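Local coordinates for protein CRISPR-associated endonuclease Cas9 (Campylobacter jejuni subsp. jejuni serotype O:2, PDB 5X2H) that cleaves foreign DNA that matches its CRISPR guide RNA as part of bacterial adaptive immunity, here in a construct lacking the HNH nuclease domain, at residues K437-A443 and Y501-D507. Sequence-based numbering, arbitrary orientation.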
loop_
_atom_site.group_PDB
_atom_site.type_symbol
_atom_site.label_atom_id
_atom_site.label_comp_id
_atom_site.label_asym_id
_atom_site.label_seq_id
_atom_site.Cartn_x
_atom_site.Cartn_y
_atom_site.Cartn_z
ATOM N N LYS A 437 -6.169 -8.524 -31.091
ATOM C CA LYS A 437 -4.998 -9.177 -30.523
ATOM C C LYS A 437 -3.734 -8.623 -31.169
ATOM O O LYS A 437 -3.694 -8.380 -32.379
ATOM C CB LYS A 437 -5.074 -10.692 -30.717
ATOM C CG LYS A 437 -6.351 -11.310 -30.171
ATOM C CD LYS A 437 -6.262 -12.824 -30.112
ATOM C CE LYS A 437 -7.594 -13.432 -29.703
ATOM N NZ LYS A 437 -8.146 -12.794 -28.475
ATOM N N LYS A 438 -2.702 -8.428 -30.354
ATOM C CA LYS A 438 -1.477 -7.765 -30.772
ATOM C C LYS A 438 -0.338 -8.764 -30.936
ATOM O O LYS A 438 -0.391 -9.894 -30.441
ATOM C CB LYS A 438 -1.076 -6.682 -29.764
ATOM C CG LYS A 438 -2.074 -5.544 -29.645
ATOM C CD LYS A 438 -2.166 -4.765 -30.946
ATOM C CE LYS A 438 -3.216 -3.668 -30.868
ATOM N NZ LYS A 438 -3.268 -2.876 -32.129
ATOM N N ASP A 439 0.702 -8.327 -31.651
ATOM C CA ASP A 439 1.908 -9.141 -31.787
ATOM C C ASP A 439 2.628 -9.274 -30.452
ATOM O O ASP A 439 3.066 -10.367 -30.075
ATOM C CB ASP A 439 2.840 -8.534 -32.837
ATOM C CG ASP A 439 2.249 -8.561 -34.230
ATOM O OD1 ASP A 439 1.385 -9.423 -34.494
ATOM O OD2 ASP A 439 2.652 -7.721 -35.062
ATOM N N PHE A 440 2.769 -8.168 -29.728
ATOM C CA PHE A 440 3.369 -8.158 -28.405
ATOM C C PHE A 440 2.289 -7.949 -27.353
ATOM O O PHE A 440 1.251 -7.336 -27.620
ATOM C CB PHE A 440 4.429 -7.059 -28.284
ATOM C CG PHE A 440 5.539 -7.173 -29.287
ATOM C CD1 PHE A 440 6.613 -8.017 -29.059
ATOM C CD2 PHE A 440 5.512 -6.431 -30.457
ATOM C CE1 PHE A 440 7.638 -8.123 -29.978
ATOM C CE2 PHE A 440 6.535 -6.532 -31.381
ATOM C CZ PHE A 440 7.600 -7.379 -31.141
ATOM N N LEU A 441 2.538 -8.464 -26.160
ATOM C CA LEU A 441 1.579 -8.308 -25.078
ATOM C C LEU A 441 1.572 -6.854 -24.623
ATOM O O LEU A 441 2.624 -6.333 -24.231
ATOM C CB LEU A 441 1.925 -9.239 -23.921
ATOM C CG LEU A 441 0.838 -9.419 -22.857
ATOM C CD1 LEU A 441 -0.429 -9.978 -23.485
ATOM C CD2 LEU A 441 1.326 -10.323 -21.736
ATOM N N PRO A 442 0.437 -6.164 -24.677
ATOM C CA PRO A 442 0.406 -4.756 -24.268
ATOM C C PRO A 442 0.508 -4.624 -22.757
ATOM O O PRO A 442 0.417 -5.597 -22.006
ATOM C CB PRO A 442 -0.950 -4.270 -24.781
ATOM C CG PRO A 442 -1.800 -5.496 -24.756
ATOM C CD PRO A 442 -0.883 -6.635 -25.130
ATOM N N ALA A 443 0.699 -3.382 -22.318
ATOM C CA ALA A 443 0.770 -3.092 -20.892
ATOM C C ALA A 443 -0.481 -3.595 -20.187
ATOM O O ALA A 443 -1.604 -3.353 -20.638
ATOM C CB ALA A 443 0.936 -1.590 -20.668
ATOM N N TYR A 501 -5.296 -12.941 -19.344
ATOM C CA TYR A 501 -4.694 -11.725 -19.876
ATOM C C TYR A 501 -3.870 -12.012 -21.127
ATOM O O TYR A 501 -3.790 -11.165 -22.024
ATOM C CB TYR A 501 -3.867 -11.069 -18.765
ATOM C CG TYR A 501 -2.765 -10.104 -19.152
ATOM C CD1 TYR A 501 -2.982 -9.062 -20.047
ATOM C CD2 TYR A 501 -1.514 -10.197 -18.551
ATOM C CE1 TYR A 501 -1.965 -8.173 -20.369
ATOM C CE2 TYR A 501 -0.501 -9.316 -18.861
ATOM C CZ TYR A 501 -0.727 -8.306 -19.766
ATOM O OH TYR A 501 0.298 -7.436 -20.064
ATOM N N THR A 502 -3.293 -13.209 -21.229
ATOM C CA THR A 502 -2.469 -13.527 -22.390
ATOM C C THR A 502 -3.318 -13.932 -23.591
ATOM O O THR A 502 -3.046 -13.498 -24.716
ATOM C CB THR A 502 -1.472 -14.632 -22.041
ATOM O OG1 THR A 502 -0.675 -14.222 -20.922
ATOM C CG2 THR A 502 -0.557 -14.919 -23.223
ATOM N N LYS A 503 -4.352 -14.749 -23.383
ATOM C CA LYS A 503 -5.152 -15.207 -24.512
ATOM C C LYS A 503 -6.150 -14.162 -24.994
ATOM O O LYS A 503 -6.659 -14.287 -26.112
ATOM C CB LYS A 503 -5.889 -16.504 -24.164
ATOM C CG LYS A 503 -6.976 -16.387 -23.106
ATOM C CD LYS A 503 -7.735 -17.706 -23.000
ATOM C CE LYS A 503 -8.539 -17.810 -21.711
ATOM N NZ LYS A 503 -9.690 -16.865 -21.658
ATOM N N ASP A 504 -6.434 -13.137 -24.192
ATOM C CA ASP A 504 -7.336 -12.082 -24.633
ATOM C C ASP A 504 -6.645 -11.028 -25.487
ATOM O O ASP A 504 -7.326 -10.314 -26.230
ATOM C CB ASP A 504 -7.989 -11.394 -23.431
ATOM C CG ASP A 504 -9.154 -12.179 -22.864
ATOM O OD1 ASP A 504 -9.404 -13.308 -23.334
ATOM O OD2 ASP A 504 -9.824 -11.657 -21.948
ATOM N N TYR A 505 -5.317 -10.912 -25.406
ATOM C CA TYR A 505 -4.617 -9.786 -26.008
ATOM C C TYR A 505 -3.427 -10.146 -26.886
ATOM O O TYR A 505 -2.893 -9.248 -27.546
ATOM C CB TYR A 505 -4.137 -8.815 -24.916
ATOM C CG TYR A 505 -5.258 -8.026 -24.283
ATOM C CD1 TYR A 505 -5.641 -6.797 -24.801
ATOM C CD2 TYR A 505 -5.943 -8.515 -23.179
ATOM C CE1 TYR A 505 -6.667 -6.072 -24.236
ATOM C CE2 TYR A 505 -6.973 -7.797 -22.606
ATOM C CZ TYR A 505 -7.330 -6.575 -23.138
ATOM O OH TYR A 505 -8.354 -5.851 -22.576
ATOM N N LEU A 506 -2.993 -11.401 -26.925
ATOM C CA LEU A 506 -1.832 -11.790 -27.714
ATOM C C LEU A 506 -2.264 -12.594 -28.933
ATOM O O LEU A 506 -3.125 -13.475 -28.838
ATOM C CB LEU A 506 -0.841 -12.609 -26.882
ATOM C CG LEU A 506 0.542 -12.798 -27.510
ATOM C CD1 LEU A 506 1.323 -11.491 -27.479
ATOM C CD2 LEU A 506 1.316 -13.908 -26.815
ATOM N N ASP A 507 -1.659 -12.287 -30.077
ATOM C CA ASP A 507 -1.918 -13.013 -31.313
ATOM C C ASP A 507 -0.874 -14.109 -31.483
ATOM O O ASP A 507 0.329 -13.847 -31.393
ATOM C CB ASP A 507 -1.894 -12.064 -32.512
ATOM C CG ASP A 507 -2.386 -12.723 -33.784
ATOM O OD1 ASP A 507 -3.054 -13.774 -33.691
ATOM O OD2 ASP A 507 -2.101 -12.191 -34.876
#
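Lys438 joins the loop 437-443 to the segment 501-507 through a single parallel beta bridge with Leu506, in the RuvC-like domain of RNase H fold. Its amide gives an almost straight hydrogen bond (176°) to Tyr505 O, and Lys438 O accepts Asp507 N at 2.7 Å. Beside the bridge, the Lys437 side chain runs back along 503-506, Lys437 CD passing 3.4 Å from Leu506 O. It stays extended until a final bend (chi4 -50°) turns Lys437 NZ onto main-chain oxygens: Lys503 O, met in its carbonyl plane at 3.2 Å, and more weakly Asp504 O. Asp504 O also accepts Asn434 ND2, the lysine adding a weak second bond to that carbonyl. Farther along the loop the contact becomes mostly apolar. Leu441 lies obliquely across the Tyr501 ring, with Leu441 CD1 over one face and Leu441 CD2 3.5 Å from Tyr501 CZ. The same ring points its phenol at the loop because CG stands roughly anti to the backbone N (chi1 158°). Its hydroxyl donates to Pro442 O, which lies in the ring plane, and the 2.7 Å bond from Tyr501 OH arrives nearly along the C=O axis of Pro442. Leu506 CD1 approaches the loop backbone, 3.3 Å from Asp439 O, with Leu441 N its next neighbour. Pro442 meets Tyr505 at roughly a right angle, Pro442 CD resting 3.9 Å from Tyr505 CB. Thr502 and Leu506 pack on Ile482 of strand 481-485, tying this segment to the central mixed sheet, while Ala443 touches a sugar of the bound RNA. Helix 456-476 holds the Leu441 backbone, Asn470 OD1 accepting its N-H and Arg466 NE bonding its O.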